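Iron-regulated ABC transporter siderophore-binding protein SirA (PDB 3MWF) binds the ferric siderophore staphyloferrin B, probably delivering it to an ABC transporter for iron uptake. Local coordinates at residues Tyr176-Leu188 and Thr270-Ile284. Sequence-based numbering, arbitrary orientation. Where two conformers were deposited one is given.
Sequences YAGGYAGEILNDL and TWNLAGGYKSSLKLI. With SE8 (5-[(2-{[(3S)-5-{[(2S)-2-amino-2-carboxyethyl]amino}-3-carboxy-3-hydroxy-5-oxopentanoyl]amino}ethyl)amino]-2,5-dioxopentanoic acid), chain C.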
loop_
_atom_site.group_PDB
_atom_site.type_symbol
_atom_site.label_atom_id
_atom_site.label_comp_id
_atom_site.label_asym_id
_atom_site.label_seq_id
_atom_site.Cartn_x
_atom_site.Cartn_y
_atom_site.Cartn_z
ATOM N N TYR A 176 -0.969 10.485 -3.926
ATOM C CA TYR A 176 -1.259 9.542 -2.845
ATOM C C TYR A 176 -1.016 10.306 -1.553
ATOM O O TYR A 176 0.036 10.192 -0.950
ATOM C CB TYR A 176 -0.404 8.254 -2.958
ATOM C CG TYR A 176 -0.963 7.337 -3.997
ATOM C CD1 TYR A 176 -0.878 7.663 -5.351
ATOM C CD2 TYR A 176 -1.611 6.145 -3.625
ATOM C CE1 TYR A 176 -1.456 6.839 -6.338
ATOM C CE2 TYR A 176 -2.180 5.313 -4.590
ATOM C CZ TYR A 176 -2.099 5.664 -5.945
ATOM O OH TYR A 176 -2.651 4.879 -6.932
ATOM N N ALA A 177 -2.003 11.131 -1.189
ATOM C CA ALA A 177 -1.940 11.985 0.000
ATOM C C ALA A 177 -1.993 11.117 1.243
ATOM O O ALA A 177 -1.134 11.210 2.131
ATOM C CB ALA A 177 -3.105 13.010 -0.026
ATOM N N GLY A 178 -2.991 10.240 1.251
ATOM C CA GLY A 178 -3.036 9.062 2.091
ATOM C C GLY A 178 -2.660 7.880 1.210
ATOM O O GLY A 178 -1.668 7.918 0.462
ATOM N N GLY A 179 -3.466 6.838 1.258
ATOM C CA GLY A 179 -3.093 5.625 0.558
ATOM C C GLY A 179 -1.841 5.007 1.170
ATOM O O GLY A 179 -1.406 5.383 2.275
ATOM N N TYR A 180 -1.265 4.036 0.471
ATOM C CA TYR A 180 -0.179 3.266 1.068
ATOM C C TYR A 180 0.996 4.148 1.489
ATOM O O TYR A 180 1.383 4.123 2.679
ATOM C CB TYR A 180 0.337 2.202 0.087
ATOM C CG TYR A 180 1.331 1.300 0.765
ATOM C CD1 TYR A 180 0.898 0.345 1.711
ATOM C CD2 TYR A 180 2.701 1.410 0.492
ATOM C CE1 TYR A 180 1.815 -0.464 2.356
ATOM C CE2 TYR A 180 3.627 0.582 1.157
ATOM C CZ TYR A 180 3.171 -0.333 2.071
ATOM O OH TYR A 180 4.045 -1.173 2.710
ATOM N N ALA A 181 1.588 4.865 0.526
ATOM C CA ALA A 181 2.806 5.632 0.831
ATOM C C ALA A 181 2.461 6.891 1.606
ATOM O O ALA A 181 3.181 7.260 2.513
ATOM C CB ALA A 181 3.588 5.992 -0.439
ATOM N N GLY A 182 1.337 7.526 1.275
ATOM C CA GLY A 182 0.941 8.750 2.005
ATOM C C GLY A 182 0.736 8.554 3.505
ATOM O O GLY A 182 1.127 9.417 4.325
ATOM N N GLU A 183 0.127 7.435 3.889
ATOM C CA GLU A 183 -0.004 7.142 5.316
ATOM C C GLU A 183 1.328 6.847 6.006
ATOM O O GLU A 183 1.524 7.266 7.151
ATOM C CB GLU A 183 -0.991 6.010 5.587
ATOM C CG GLU A 183 -2.443 6.391 5.201
ATOM C CD GLU A 183 -3.480 5.508 5.876
ATOM O OE1 GLU A 183 -3.156 4.606 6.663
ATOM O OE2 GLU A 183 -4.672 5.737 5.649
ATOM N N ILE A 184 2.227 6.120 5.330
ATOM C CA ILE A 184 3.552 5.856 5.888
ATOM C C ILE A 184 4.344 7.151 6.059
ATOM O O ILE A 184 4.922 7.381 7.124
ATOM C CB ILE A 184 4.308 4.824 5.047
ATOM C CG1 ILE A 184 3.627 3.461 5.245
ATOM C CG2 ILE A 184 5.792 4.720 5.511
ATOM C CD1 ILE A 184 4.009 2.435 4.153
ATOM N N LEU A 185 4.333 8.013 5.044
ATOM C CA LEU A 185 5.018 9.301 5.196
ATOM C C LEU A 185 4.435 10.074 6.378
ATOM O O LEU A 185 5.187 10.754 7.097
ATOM C CB LEU A 185 4.982 10.152 3.924
ATOM C CG LEU A 185 5.674 9.574 2.696
ATOM C CD1 LEU A 185 5.652 10.599 1.584
ATOM C CD2 LEU A 185 7.100 9.095 3.026
ATOM N N ASN A 186 3.112 10.038 6.532
ATOM C CA ASN A 186 2.479 10.684 7.686
ATOM C C ASN A 186 3.016 10.093 9.027
ATOM O O ASN A 186 3.339 10.834 9.971
ATOM C CB ASN A 186 0.941 10.558 7.622
ATOM C CG ASN A 186 0.248 11.519 8.590
ATOM O OD1 ASN A 186 -0.209 11.133 9.681
ATOM N ND2 ASN A 186 0.197 12.766 8.211
ATOM N N ASP A 187 3.150 8.772 9.097
ATOM C CA ASP A 187 3.736 8.132 10.278
ATOM C C ASP A 187 5.144 8.647 10.556
ATOM O O ASP A 187 5.538 8.840 11.720
ATOM C CB ASP A 187 3.823 6.608 10.072
ATOM C CG ASP A 187 2.490 5.894 10.224
ATOM O OD1 ASP A 187 1.491 6.466 10.713
ATOM O OD2 ASP A 187 2.450 4.705 9.878
ATOM N N LEU A 188 5.899 8.852 9.494
ATOM C CA LEU A 188 7.299 9.263 9.581
ATOM C C LEU A 188 7.479 10.734 9.963
ATOM O O LEU A 188 8.597 11.193 10.157
ATOM C CB LEU A 188 7.994 8.969 8.260
ATOM C CG LEU A 188 8.069 7.479 7.954
ATOM C CD1 LEU A 188 8.572 7.313 6.553
ATOM C CD2 LEU A 188 9.008 6.738 8.989
ATOM N N THR A 270 7.315 -1.377 -4.076
ATOM C CA THR A 270 7.575 -0.864 -2.722
ATOM C C THR A 270 6.637 0.288 -2.344
ATOM O O THR A 270 6.113 0.337 -1.221
ATOM C CB THR A 270 9.016 -0.389 -2.636
ATOM O OG1 THR A 270 9.846 -1.543 -2.763
ATOM C CG2 THR A 270 9.330 0.289 -1.271
ATOM N N TRP A 271 6.467 1.212 -3.286
ATOM C CA TRP A 271 5.800 2.470 -3.003
ATOM C C TRP A 271 4.287 2.409 -3.049
ATOM O O TRP A 271 3.626 3.316 -2.524
ATOM C CB TRP A 271 6.339 3.598 -3.895
ATOM C CG TRP A 271 7.648 4.117 -3.354
ATOM C CD1 TRP A 271 8.887 3.527 -3.475
ATOM C CD2 TRP A 271 7.828 5.283 -2.549
ATOM N NE1 TRP A 271 9.831 4.278 -2.796
ATOM C CE2 TRP A 271 9.204 5.355 -2.214
ATOM C CE3 TRP A 271 6.956 6.279 -2.071
ATOM C CZ2 TRP A 271 9.734 6.402 -1.437
ATOM C CZ3 TRP A 271 7.476 7.320 -1.297
ATOM C CH2 TRP A 271 8.862 7.377 -0.993
ATOM N N ASN A 272 3.719 1.370 -3.678
ATOM C CA ASN A 272 2.272 1.277 -3.705
ATOM C C ASN A 272 1.677 -0.116 -3.894
ATOM O O ASN A 272 0.667 -0.467 -3.245
ATOM C CB ASN A 272 1.686 2.171 -4.819
ATOM C CG ASN A 272 0.187 2.314 -4.679
ATOM O OD1 ASN A 272 -0.311 2.659 -3.598
ATOM N ND2 ASN A 272 -0.537 2.047 -5.758
ATOM N N LEU A 273 2.257 -0.898 -4.800
ATOM C CA LEU A 273 1.504 -2.108 -5.229
ATOM C C LEU A 273 1.471 -3.231 -4.217
ATOM O O LEU A 273 0.429 -3.891 -4.093
ATOM C CB LEU A 273 2.014 -2.627 -6.573
ATOM C CG LEU A 273 1.914 -1.653 -7.745
ATOM C CD1 LEU A 273 2.506 -2.278 -9.034
ATOM C CD2 LEU A 273 0.507 -1.060 -8.025
ATOM N N ALA A 274 2.589 -3.473 -3.532
ATOM C CA ALA A 274 2.664 -4.595 -2.607
ATOM C C ALA A 274 1.712 -4.434 -1.420
ATOM O O ALA A 274 1.118 -5.421 -0.953
ATOM C CB ALA A 274 4.109 -4.844 -2.146
ATOM N N GLY A 275 1.575 -3.203 -0.939
ATOM C CA GLY A 275 0.508 -2.847 -0.002
ATOM C C GLY A 275 0.661 -3.379 1.399
ATOM O O GLY A 275 -0.263 -3.253 2.209
ATOM N N GLY A 276 1.834 -3.951 1.717
ATOM C CA GLY A 276 1.908 -4.853 2.860
ATOM C C GLY A 276 2.872 -4.438 3.939
ATOM O O GLY A 276 3.331 -3.280 3.991
ATOM N N TYR A 277 3.190 -5.418 4.790
ATOM C CA TYR A 277 4.099 -5.211 5.898
ATOM C C TYR A 277 5.539 -5.098 5.434
ATOM O O TYR A 277 6.240 -4.139 5.782
ATOM C CB TYR A 277 3.974 -6.338 6.922
ATOM C CG TYR A 277 4.948 -6.110 8.045
ATOM C CD1 TYR A 277 4.669 -5.190 9.038
ATOM C CD2 TYR A 277 6.204 -6.743 8.041
ATOM C CE1 TYR A 277 5.596 -4.919 10.062
ATOM C CE2 TYR A 277 7.128 -6.478 9.054
ATOM C CZ TYR A 277 6.817 -5.575 10.043
ATOM O OH TYR A 277 7.733 -5.335 11.044
ATOM N N LYS A 278 5.982 -6.061 4.627
ATOM C CA LYS A 278 7.389 -6.062 4.195
ATOM C C LYS A 278 7.800 -4.780 3.459
ATOM O O LYS A 278 8.900 -4.258 3.686
ATOM C CB LYS A 278 7.701 -7.302 3.348
ATOM C CG LYS A 278 7.759 -8.547 4.211
ATOM C CD LYS A 278 8.001 -9.764 3.370
ATOM C CE LYS A 278 8.210 -10.987 4.283
ATOM N NZ LYS A 278 9.582 -11.024 4.922
ATOM N N SER A 279 6.926 -4.255 2.593
ATOM C CA SER A 279 7.256 -3.044 1.841
ATOM C C SER A 279 7.365 -1.815 2.711
ATOM O O SER A 279 8.037 -0.861 2.334
ATOM C CB SER A 279 6.208 -2.729 0.773
ATOM O OG SER A 279 6.242 -3.679 -0.255
ATOM N N SER A 280 6.661 -1.814 3.840
ATOM C CA SER A 280 6.694 -0.627 4.736
ATOM C C SER A 280 8.130 -0.391 5.213
ATOM O O SER A 280 8.649 0.738 5.133
ATOM C CB SER A 280 5.692 -0.729 5.913
ATOM O OG SER A 280 6.090 -1.636 6.936
ATOM N N LEU A 281 8.785 -1.478 5.632
ATOM C CA LEU A 281 10.168 -1.394 6.089
ATOM C C LEU A 281 11.084 -1.012 4.933
ATOM O O LEU A 281 11.988 -0.168 5.081
ATOM C CB LEU A 281 10.586 -2.739 6.717
ATOM C CG LEU A 281 9.663 -3.238 7.840
ATOM C CD1 LEU A 281 10.189 -4.580 8.378
ATOM C CD2 LEU A 281 9.555 -2.226 8.994
ATOM N N LYS A 282 10.846 -1.607 3.763
ATOM C CA LYS A 282 11.589 -1.240 2.570
ATOM C C LYS A 282 11.424 0.219 2.124
ATOM O O LYS A 282 12.372 0.840 1.665
ATOM C CB LYS A 282 11.252 -2.195 1.434
ATOM C CG LYS A 282 12.130 -2.054 0.230
ATOM C CD LYS A 282 13.406 -2.859 0.441
ATOM C CE LYS A 282 14.122 -3.055 -0.870
ATOM N NZ LYS A 282 14.819 -1.793 -1.246
ATOM N N LEU A 283 10.209 0.745 2.221
ATOM C CA LEU A 283 9.960 2.139 1.862
ATOM C C LEU A 283 10.789 3.078 2.759
ATOM O O LEU A 283 11.474 3.982 2.256
ATOM C CB LEU A 283 8.446 2.440 1.913
ATOM C CG LEU A 283 7.960 3.760 1.301
ATOM C CD1 LEU A 283 6.446 3.711 1.042
ATOM C CD2 LEU A 283 8.295 4.960 2.204
ATOM N N ILE A 284 10.802 2.800 4.052
ATOM C CA ILE A 284 11.598 3.600 5.010
ATOM C C ILE A 284 13.099 3.537 4.649
ATOM O O ILE A 284 13.802 4.561 4.627
ATOM C CB ILE A 284 11.335 3.168 6.477
ATOM C CG1 ILE A 284 9.852 3.424 6.865
ATOM C CG2 ILE A 284 12.228 3.989 7.417
ATOM C CD1 ILE A 284 9.351 2.802 8.203
HETATM C C1 SE8 C . -7.386 -1.056 -9.966
HETATM C C2 SE8 C . -6.290 -0.310 -10.675
HETATM C C3 SE8 C . -4.982 -1.082 -10.610
HETATM N N4 SE8 C . -4.453 -1.189 -9.254
HETATM C C5 SE8 C . -3.574 -0.330 -8.777
HETATM C C6 SE8 C . -3.233 -0.451 -7.312
HETATM C C7 SE8 C . -4.261 0.283 -6.451
HETATM C C8 SE8 C . -3.954 -0.026 -4.974
HETATM C C9 SE8 C . -4.754 0.807 -3.975
HETATM N N10 SE8 C . -6.007 1.129 -4.291
HETATM C C11 SE8 C . -6.788 1.887 -3.341
HETATM C C12 SE8 C . -8.012 1.105 -2.898
HETATM N N13 SE8 C . -9.036 1.966 -2.321
HETATM C C14 SE8 C . -9.953 2.665 -3.054
HETATM C C15 SE8 C . -10.225 2.270 -4.475
HETATM C C16 SE8 C . -9.080 2.913 -5.219
HETATM C C17 SE8 C . -8.604 2.188 -6.440
HETATM C C18 SE8 C . -8.615 3.010 -7.639
HETATM O O19 SE8 C . -7.882 -2.067 -10.529
HETATM O O20 SE8 C . -7.793 -0.611 -8.875
HETATM N N21 SE8 C . -6.143 1.023 -10.060
HETATM O O22 SE8 C . -3.042 0.540 -9.439
HETATM C C23 SE8 C . -4.228 1.772 -6.750
HETATM O O24 SE8 C . -3.290 2.472 -6.295
HETATM O O25 SE8 C . -5.147 2.288 -7.435
HETATM O O26 SE8 C . -5.577 -0.168 -6.821
HETATM O O27 SE8 C . -4.234 1.138 -2.914
HETATM O O28 SE8 C . -10.551 3.630 -2.612
HETATM O O29 SE8 C . -8.112 1.056 -6.408
HETATM O O30 SE8 C . -7.840 2.721 -8.545
HETATM O O31 SE8 C . -9.371 4.013 -7.711
HETATM O O HOH W 1 -2.487 3.234 -1.988
HETATM O O HOH W 2 1.245 4.657 -2.341
#
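Tyr180 is the main bump of this contact: its ring projects from helix 179-187 into a hollow bounded by Asn272, Ser279, Ser280 and Leu283, a knob into a hole. Its chi1 of -173°, CG anti to the backbone N, aims the ring across at 275-280, where OH donates to Gly276 O at 2.6 Å, the acceptor lying in the ring plane at the edge. The C=O...donor angle is 148°. One face is met near its rim by Ile184 CD1 of the same helix, the opposite face by the backbone at Gly275, so the ring is sandwiched as well as tethered. Leu283 answers as a knob among Tyr180, Ala181, Ile184 and Leu185; its CD1 lies 3.9 Å from Ala181 CB. Leu283 and Ile184 point tip to tip, and Leu188 CD2 extends the apolar seam to Ile284 CG1 at 4.0 Å. The short axes of helices 179-187 and 277-284 pass 11.0 Å apart at -57°. Ala181 CB packs 3.4 Å from the backbone O of Trp271 and lies obliquely to the indole.

Two waters bridge the segments: one joins Tyr180 N, Asn272 OD1 and SE8 O27, the other Ala181 N, Trp271 O and Asn272 OD1. Asn272 OD1 thus accepts from both, which favours this amide orientation, with ND2 donating to SE8 O24 at 2.8 Å. Tyr176 OH donates to that oxygen at 2.6 Å; Arg174 NH1 is also hydrogen-bonded to this hydroxyl. In this periplasmic-binding-protein fold, two lobes spanned by helix 130-155, whose Tyr140 touches Ser280 and Ile284, two donors on one carboxylate oxygen, backed by bridging waters, are consistent with the packing holding Tyr176 and Asn272 for staphyloferrin B.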